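Local coordinates for transcriptional regulatory protein (Chlamydia trachomatis, PDB 3Q7R), which may act as a global positive regulator of transcription and binds DNA in its own promoter, probably activating its own expression, at residues A[11-23]-A[51-63]. Numbering follows the deposited sequence.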
ATOM      1  N   GLY A  11     -22.884   7.135  -7.577  1.00 39.38           N
ATOM      2  CA  GLY A  11     -22.370   8.381  -7.045  1.00 36.07           C
ATOM      3  C   GLY A  11     -20.912   8.199  -6.689  1.00 28.10           C
ATOM      4  O   GLY A  11     -20.396   7.086  -6.686  1.00 29.70           O
ATOM      5  N   PRO A  12     -20.225   9.307  -6.432  1.00 26.05           N
ATOM      6  CA  PRO A  12     -18.790   9.146  -6.242  1.00 22.90           C
ATOM      7  C   PRO A  12     -18.470   8.544  -4.869  1.00 23.92           C
ATOM      8  O   PRO A  12     -19.270   8.634  -3.923  1.00 25.91           O
ATOM      9  CB  PRO A  12     -18.260  10.578  -6.361  1.00 24.82           C
ATOM     10  CG  PRO A  12     -19.405  11.430  -5.936  1.00 26.68           C
ATOM     11  CD  PRO A  12     -20.653  10.717  -6.387  1.00 32.65           C
ATOM     12  N   LYS A  13     -17.324   7.893  -4.805  1.00 18.90           N
ATOM     13  CA  LYS A  13     -16.796   7.399  -3.542  1.00 17.28           C
ATOM     14  C   LYS A  13     -16.272   8.616  -2.776  1.00 24.22           C
ATOM     15  O   LYS A  13     -15.750   9.543  -3.371  1.00 24.49           O
ATOM     16  CB  LYS A  13     -15.639   6.448  -3.804  1.00 22.56           C
ATOM     17  CG  LYS A  13     -16.019   5.201  -4.600  1.00 29.89           C
ATOM     18  CD  LYS A  13     -16.842   4.213  -3.812  1.00 37.51           C
ATOM     19  CE  LYS A  13     -16.975   2.850  -4.561  1.00 44.47           C
ATOM     20  NZ  LYS A  13     -15.663   2.247  -4.995  1.00 45.80           N
ATOM     21  N   HIS A  14     -16.389   8.591  -1.464  1.00 19.47           N
ATOM     22  CA  HIS A  14     -15.929   9.687  -0.629  1.00 18.34           C
ATOM     23  C   HIS A  14     -14.617   9.330   0.022  1.00 15.54           C
ATOM     24  O   HIS A  14     -14.482   8.287   0.685  1.00 16.18           O
ATOM     25  CB  HIS A  14     -16.932   9.975   0.517  1.00 19.94           C
ATOM     26  CG  HIS A  14     -16.465  11.077   1.430  1.00 21.30           C
ATOM     27  ND1 HIS A  14     -16.889  11.209   2.747  1.00 30.92           N
ATOM     28  CD2 HIS A  14     -15.601  12.106   1.219  1.00 19.80           C
ATOM     29  CE1 HIS A  14     -16.286  12.245   3.296  1.00 30.94           C
ATOM     30  NE2 HIS A  14     -15.502  12.817   2.381  1.00 20.35           N
ATOM     31  N   VAL A  15     -13.656  10.213  -0.170  1.00 14.14           N
ATOM     32  CA  VAL A  15     -12.329  10.067   0.442  1.00 15.94           C
ATOM     33  C   VAL A  15     -12.117  11.198   1.442  1.00 13.85           C
ATOM     34  O   VAL A  15     -12.301  12.368   1.077  1.00 17.73           O
ATOM     35  CB  VAL A  15     -11.246  10.177  -0.634  1.00 16.84           C
ATOM     36  CG1 VAL A  15      -9.880  10.008   0.008  1.00 20.72           C
ATOM     37  CG2 VAL A  15     -11.507   9.108  -1.752  1.00 19.32           C
ATOM     38  N   LEU A  16     -11.774  10.870   2.691  1.00 13.09           N
ATOM     39  CA  LEU A  16     -11.480  11.911   3.695  1.00 15.22           C
ATOM     40  C   LEU A  16      -9.973  11.906   3.923  1.00 13.62           C
ATOM     41  O   LEU A  16      -9.429  10.882   4.280  1.00 15.02           O
ATOM     42  CB  LEU A  16     -12.197  11.593   5.013  1.00 14.05           C
ATOM     43  CG  LEU A  16     -11.715  12.465   6.210  1.00 17.44           C
ATOM     44  CD1 LEU A  16     -12.042  13.939   6.037  1.00 19.39           C
ATOM     45  CD2 LEU A  16     -12.293  11.928   7.584  1.00 17.65           C
ATOM     46  N   LEU A  17      -9.293  13.032   3.660  1.00 12.37           N
ATOM     47  CA  LEU A  17      -7.872  13.186   3.935  1.00 13.67           C
ATOM     48  C   LEU A  17      -7.735  13.844   5.287  1.00 14.61           C
ATOM     49  O   LEU A  17      -8.264  14.946   5.489  1.00 16.78           O
ATOM     50  CB  LEU A  17      -7.225  14.073   2.872  1.00 12.34           C
ATOM     51  CG  LEU A  17      -5.749  14.393   3.088  1.00 12.78           C
ATOM     52  CD1 LEU A  17      -4.865  13.123   2.875  1.00 14.77           C
ATOM     53  CD2 LEU A  17      -5.304  15.493   2.072  1.00 18.97           C
ATOM     54  N   VAL A  18      -7.023  13.177   6.198  1.00 10.59           N
ATOM     55  CA  VAL A  18      -6.713  13.702   7.510  1.00 10.78           C
ATOM     56  C   VAL A  18      -5.253  14.172   7.447  1.00 13.53           C
ATOM     57  O   VAL A  18      -4.330  13.365   7.535  1.00 12.60           O
ATOM     58  CB  VAL A  18      -6.905  12.647   8.569  1.00 11.41           C
ATOM     59  CG1 VAL A  18      -6.445  13.215   9.946  1.00 12.10           C
ATOM     60  CG2 VAL A  18      -8.423  12.227   8.624  1.00 15.03           C
ATOM     61  N   SER A  19      -5.091  15.473   7.241  1.00 11.79           N
ATOM     62  CA  SER A  19      -3.795  16.067   7.027  1.00 11.98           C
ATOM     63  C   SER A  19      -3.890  17.571   7.179  1.00 13.62           C
ATOM     64  O   SER A  19      -4.915  18.172   6.912  1.00 15.27           O
ATOM     65  CB  SER A  19      -3.332  15.726   5.615  1.00 14.24           C
ATOM     66  OG  SER A  19      -2.001  16.201   5.361  1.00 13.00           O
ATOM     67  N   GLU A  20      -2.753  18.172   7.531  1.00 12.24           N
ATOM     68  CA  GLU A  20      -2.551  19.637   7.438  1.00 15.20           C
ATOM     69  C   GLU A  20      -1.900  20.082   6.137  1.00 15.19           C
ATOM     70  O   GLU A  20      -1.667  21.278   5.945  1.00 18.22           O
ATOM     71  CB  GLU A  20      -1.740  20.162   8.618  1.00 16.01           C
ATOM     72  CG  GLU A  20      -2.496  19.940   9.973  1.00 14.78           C
ATOM     73  CD  GLU A  20      -1.807  20.587  11.174  1.00 16.86           C
ATOM     74  OE1 GLU A  20      -0.657  21.089  11.020  1.00 15.65           O
ATOM     75  OE2 GLU A  20      -2.396  20.568  12.276  1.00 16.18           O
ATOM     76  N   HIS A  21      -1.606  19.115   5.246  1.00 13.40           N
ATOM     77  CA  HIS A  21      -1.041  19.452   3.942  1.00 14.60           C
ATOM     78  C   HIS A  21      -2.142  19.906   2.989  1.00 16.60           C
ATOM     79  O   HIS A  21      -2.557  19.154   2.104  1.00 17.16           O
ATOM     80  CB  HIS A  21      -0.263  18.243   3.407  1.00 14.10           C
ATOM     81  CG  HIS A  21       1.045  18.035   4.118  1.00 17.45           C
ATOM     82  ND1 HIS A  21       1.265  17.110   5.124  1.00 18.45           N
ATOM     83  CD2 HIS A  21       2.210  18.719   3.984  1.00 20.59           C
ATOM     84  CE1 HIS A  21       2.532  17.190   5.529  1.00 12.88           C
ATOM     85  NE2 HIS A  21       3.117  18.168   4.863  1.00 25.65           N
ATOM     86  N   TRP A  22      -2.621  21.126   3.206  1.00 18.53           N
ATOM     87  CA  TRP A  22      -3.682  21.689   2.397  1.00 16.66           C
ATOM     88  C   TRP A  22      -3.298  21.720   0.904  1.00 16.57           C
ATOM     89  O   TRP A  22      -4.147  21.500   0.060  1.00 19.11           O
ATOM     90  CB  TRP A  22      -4.029  23.102   2.887  1.00 21.55           C
ATOM     91  CG  TRP A  22      -4.680  23.103   4.257  1.00 27.94           C
ATOM     92  CD1 TRP A  22      -4.039  23.136   5.467  1.00 35.85           C
ATOM     93  CD2 TRP A  22      -6.086  23.070   4.557  1.00 30.52           C
ATOM     94  NE1 TRP A  22      -4.955  23.131   6.488  1.00 31.99           N
ATOM     95  CE2 TRP A  22      -6.219  23.090   5.961  1.00 27.56           C
ATOM     96  CE3 TRP A  22      -7.244  23.053   3.777  1.00 26.27           C
ATOM     97  CZ2 TRP A  22      -7.452  23.092   6.594  1.00 33.69           C
ATOM     98  CZ3 TRP A  22      -8.470  23.044   4.408  1.00 34.76           C
ATOM     99  CH2 TRP A  22      -8.567  23.065   5.807  1.00 37.77           C
ATOM    100  N   ASP A  23      -2.029  21.959   0.570  1.00 18.80           N
ATOM    101  CA  ASP A  23      -1.644  22.015  -0.852  1.00 20.57           C
ATOM    102  C   ASP A  23      -1.736  20.643  -1.506  1.00 18.94           C
ATOM    103  O   ASP A  23      -2.258  20.504  -2.595  1.00 19.71           O
ATOM    104  CB  ASP A  23      -0.242  22.627  -1.037  1.00 18.05           C
ATOM    105  CG  ASP A  23       0.827  22.015  -0.119  1.00 33.36           C
ATOM    106  OD1 ASP A  23       0.562  21.155   0.768  1.00 31.73           O
ATOM    107  OD2 ASP A  23       2.000  22.424  -0.303  1.00 39.09           O
ATOM    108  N   ALA A  51     -17.630   8.017   4.340  1.00 17.02           N
ATOM    109  CA  ALA A  51     -16.253   7.805   3.889  1.00 16.77           C
ATOM    110  C   ALA A  51     -16.027   6.348   3.497  1.00 18.12           C
ATOM    111  O   ALA A  51     -16.236   5.422   4.280  1.00 22.60           O
ATOM    112  CB  ALA A  51     -15.292   8.192   4.991  1.00 17.25           C
ATOM    113  N   ASP A  52     -15.618   6.166   2.261  1.00 15.42           N
ATOM    114  CA  ASP A  52     -15.134   4.865   1.783  1.00 18.30           C
ATOM    115  C   ASP A  52     -13.672   4.665   2.162  1.00 21.97           C
ATOM    116  O   ASP A  52     -13.248   3.536   2.498  1.00 21.44           O
ATOM    117  CB  ASP A  52     -15.283   4.785   0.273  1.00 21.42           C
ATOM    118  CG  ASP A  52     -16.754   4.867  -0.138  1.00 23.46           C
ATOM    119  OD1 ASP A  52     -17.474   3.917   0.209  1.00 27.64           O
ATOM    120  OD2 ASP A  52     -17.157   5.870  -0.732  1.00 23.42           O
ATOM    121  N   LEU A  53     -12.888   5.738   2.105  1.00 14.73           N
ATOM    122  CA  LEU A  53     -11.452   5.609   2.405  1.00 16.21           C
ATOM    123  C   LEU A  53     -11.063   6.830   3.233  1.00 13.62           C
ATOM    124  O   LEU A  53     -11.439   7.945   2.899  1.00 15.69           O
ATOM    125  CB  LEU A  53     -10.640   5.594   1.130  1.00 15.51           C
ATOM    126  CG  LEU A  53      -9.125   5.689   1.301  1.00 15.46           C
ATOM    127  CD1 LEU A  53      -8.593   4.441   1.991  1.00 15.97           C
ATOM    128  CD2 LEU A  53      -8.501   5.873  -0.116  1.00 17.03           C
ATOM    129  N   VAL A  54     -10.333   6.620   4.316  1.00 12.18           N
ATOM    130  CA  VAL A  54      -9.691   7.733   5.031  1.00 13.55           C
ATOM    131  C   VAL A  54      -8.197   7.647   4.788  1.00 13.07           C
ATOM    132  O   VAL A  54      -7.609   6.591   5.000  1.00 14.23           O
ATOM    133  CB  VAL A  54      -9.943   7.648   6.553  1.00 13.06           C
ATOM    134  CG1 VAL A  54      -9.233   8.821   7.265  1.00 14.52           C
ATOM    135  CG2 VAL A  54     -11.479   7.698   6.779  1.00 15.11           C
ATOM    136  N   VAL A  55      -7.590   8.736   4.312  1.00 12.50           N
ATOM    137  CA  VAL A  55      -6.128   8.757   4.040  1.00 12.46           C
ATOM    138  C   VAL A  55      -5.586   9.579   5.185  1.00 11.39           C
ATOM    139  O   VAL A  55      -5.968  10.731   5.331  1.00 12.83           O
ATOM    140  CB  VAL A  55      -5.841   9.435   2.705  1.00 11.48           C
ATOM    141  CG1 VAL A  55      -4.326   9.509   2.502  1.00 11.58           C
ATOM    142  CG2 VAL A  55      -6.442   8.613   1.562  1.00 16.67           C
ATOM    143  N   CYS A  56      -4.779   8.969   6.078  1.00 10.93           N
ATOM    144  CA  CYS A  56      -4.400   9.696   7.300  1.00 11.33           C
ATOM    145  C   CYS A  56      -2.901   9.854   7.439  1.00 11.72           C
ATOM    146  O   CYS A  56      -2.187   8.870   7.317  1.00 11.74           O
ATOM    147  CB  CYS A  56      -4.886   8.866   8.503  1.00 13.00           C
ATOM    148  SG  CYS A  56      -4.736   9.735  10.094  1.00 12.73           S
ATOM    149  N   GLU A  57      -2.436  11.068   7.719  1.00 11.16           N
ATOM    150  CA  GLU A  57      -1.044  11.230   8.047  1.00 11.81           C
ATOM    151  C   GLU A  57      -0.656  10.372   9.263  1.00 11.02           C
ATOM    152  O   GLU A  57      -1.384  10.324  10.282  1.00 12.05           O
ATOM    153  CB  GLU A  57      -0.803  12.684   8.461  1.00 12.93           C
ATOM    154  CG  GLU A  57      -1.008  13.640   7.302  1.00 11.67           C
ATOM    155  CD  GLU A  57       0.104  13.582   6.291  1.00 15.90           C
ATOM    156  OE1 GLU A  57       1.097  12.843   6.462  1.00 14.42           O
ATOM    157  OE2 GLU A  57      -0.027  14.242   5.241  1.00 15.99           O
ATOM    158  N   TYR A  58       0.514   9.735   9.194  1.00 11.53           N
ATOM    159  CA  TYR A  58       0.964   8.960  10.340  1.00 11.78           C
ATOM    160  C   TYR A  58       1.038   9.846  11.603  1.00 13.26           C
ATOM    161  O   TYR A  58       0.715   9.407  12.713  1.00 12.24           O
ATOM    162  CB  TYR A  58       2.313   8.330  10.033  1.00 11.99           C
ATOM    163  CG  TYR A  58       2.816   7.435  11.162  1.00 11.30           C
ATOM    164  CD1 TYR A  58       2.232   6.167  11.358  1.00 11.35           C
ATOM    165  CD2 TYR A  58       3.825   7.858  12.004  1.00 11.49           C
ATOM    166  CE1 TYR A  58       2.693   5.330  12.393  1.00 11.71           C
ATOM    167  CE2 TYR A  58       4.281   7.026  13.054  1.00 13.21           C
ATOM    168  CZ  TYR A  58       3.707   5.757  13.187  1.00 12.21           C
ATOM    169  OH  TYR A  58       4.175   4.927  14.222  1.00 13.35           O
ATOM    170  N   SER A  59       1.490  11.092  11.452  1.00 11.34           N
ATOM    171  CA  SER A  59       1.508  11.976  12.602  1.00 11.37           C
ATOM    172  C   SER A  59       0.152  12.271  13.224  1.00 12.27           C
ATOM    173  O   SER A  59       0.117  12.834  14.346  1.00 13.96           O
ATOM    174  CB  SER A  59       2.193  13.306  12.286  1.00 13.00           C
ATOM    175  OG  SER A  59       3.592  13.133  11.964  1.00 14.73           O
ATOM    176  N   LEU A  60      -0.940  11.916  12.543  1.00 11.97           N
ATOM    177  CA  LEU A  60      -2.291  12.142  13.052  1.00 11.17           C
ATOM    178  C   LEU A  60      -2.972  10.812  13.363  1.00 10.72           C
ATOM    179  O   LEU A  60      -4.137  10.796  13.796  1.00 12.16           O
ATOM    180  CB  LEU A  60      -3.121  12.954  12.099  1.00 10.96           C
ATOM    181  CG  LEU A  60      -2.602  14.385  11.918  1.00 13.43           C
ATOM    182  CD1 LEU A  60      -3.321  15.109  10.740  1.00 14.71           C
ATOM    183  CD2 LEU A  60      -2.764  15.116  13.259  1.00 15.11           C
ATOM    184  N   LEU A  61      -2.240   9.705  13.187  1.00 12.14           N
ATOM    185  CA  LEU A  61      -2.875   8.365  13.343  1.00 10.20           C
ATOM    186  C   LEU A  61      -2.669   7.880  14.793  1.00 11.54           C
ATOM    187  O   LEU A  61      -1.541   7.656  15.231  1.00 12.80           O
ATOM    188  CB  LEU A  61      -2.198   7.359  12.443  1.00 12.50           C
ATOM    189  CG  LEU A  61      -2.942   6.013  12.435  1.00 15.17           C
ATOM    190  CD1 LEU A  61      -4.261   6.003  11.674  1.00 16.74           C
ATOM    191  CD2 LEU A  61      -1.967   4.990  11.781  1.00 14.68           C
ATOM    192  N   PRO A  62      -3.729   7.795  15.574  1.00 10.33           N
ATOM    193  CA  PRO A  62      -3.505   7.272  16.947  1.00 11.46           C
ATOM    194  C   PRO A  62      -2.800   5.909  16.949  1.00 12.14           C
ATOM    195  O   PRO A  62      -3.078   5.026  16.137  1.00 12.82           O
ATOM    196  CB  PRO A  62      -4.934   7.042  17.473  1.00 14.17           C
ATOM    197  CG  PRO A  62      -5.773   8.020  16.668  1.00 17.11           C
ATOM    198  CD  PRO A  62      -5.157   7.980  15.281  1.00 12.31           C
ATOM    199  N   ARG A  63      -1.886   5.747  17.900  1.00 14.25           N
ATOM    200  CA  ARG A  63      -1.048   4.550  17.855  1.00 14.19           C
ATOM    201  C   ARG A  63      -1.784   3.304  18.311  1.00 16.35           C
ATOM    202  O   ARG A  63      -1.287   2.214  18.027  1.00 17.32           O
ATOM    203  CB  ARG A  63       0.144   4.750  18.777  1.00 16.01           C
ATOM    204  CG  ARG A  63       1.263   5.573  18.113  1.00 18.48           C
ATOM    205  CD  ARG A  63       2.071   4.615  17.155  1.00 17.92           C
ATOM    206  NE  ARG A  63       2.852   3.739  18.029  1.00 19.89           N
ATOM    207  CZ  ARG A  63       4.002   4.105  18.593  1.00 27.03           C
ATOM    208  NH1 ARG A  63       4.509   5.318  18.345  1.00 21.71           N
ATOM    209  NH2 ARG A  63       4.657   3.270  19.418  1.00 26.16           N
TER
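Glu57 OE2 is gripped by two donors from the 11-23 segment, and they reach it from different directions. Ser19 OG, 2.8 Å from Glu57 OE2, uses the oxygen's anti lone pair. His21 ND1 stands 3.1 Å from the same Glu57 OE2 but meets it from above the carboxylate plane, ring and carboxylate planes being 47° apart. The glutamate chain folds back at its second torsion (chi2 -73°), which brings the carboxylate beside Ser19. That serine oxygen also accepts from His21 N, 2.9 Å from Ser19 OG, an ST turn that positions the histidine; on its other oxygen Glu57 forms a salt bridge with Arg101.

These groups sit at the C-terminal ends of two neighbouring parallel strands, 13-18 and 53-57. In this receiver domain of the CheY family, with strand order 2-1-3-4-5, acidic residues and the phosphoacceptor aspartate classically gather at this end; here strand 53-57 ends in a glutamate. Toward their ends the strands are joined by nearly straight bonds, Val18 N to Val55 O (2.8 Å) and Glu57 N to Val18 O.

On one face, Leu17 CD1 packs 3.7 Å from Val55 CG1, while Val15 also touches helix 105-118. On the other, Val18 divides its branches: CG2 meets Val54, and CG1 lies 3.7 Å from Leu60 CD1 and also touches Cys56 SG. Near the start of strand 13-18, Asp52 OD2 accepts from His14 N at 2.9 Å through its anti lone pair.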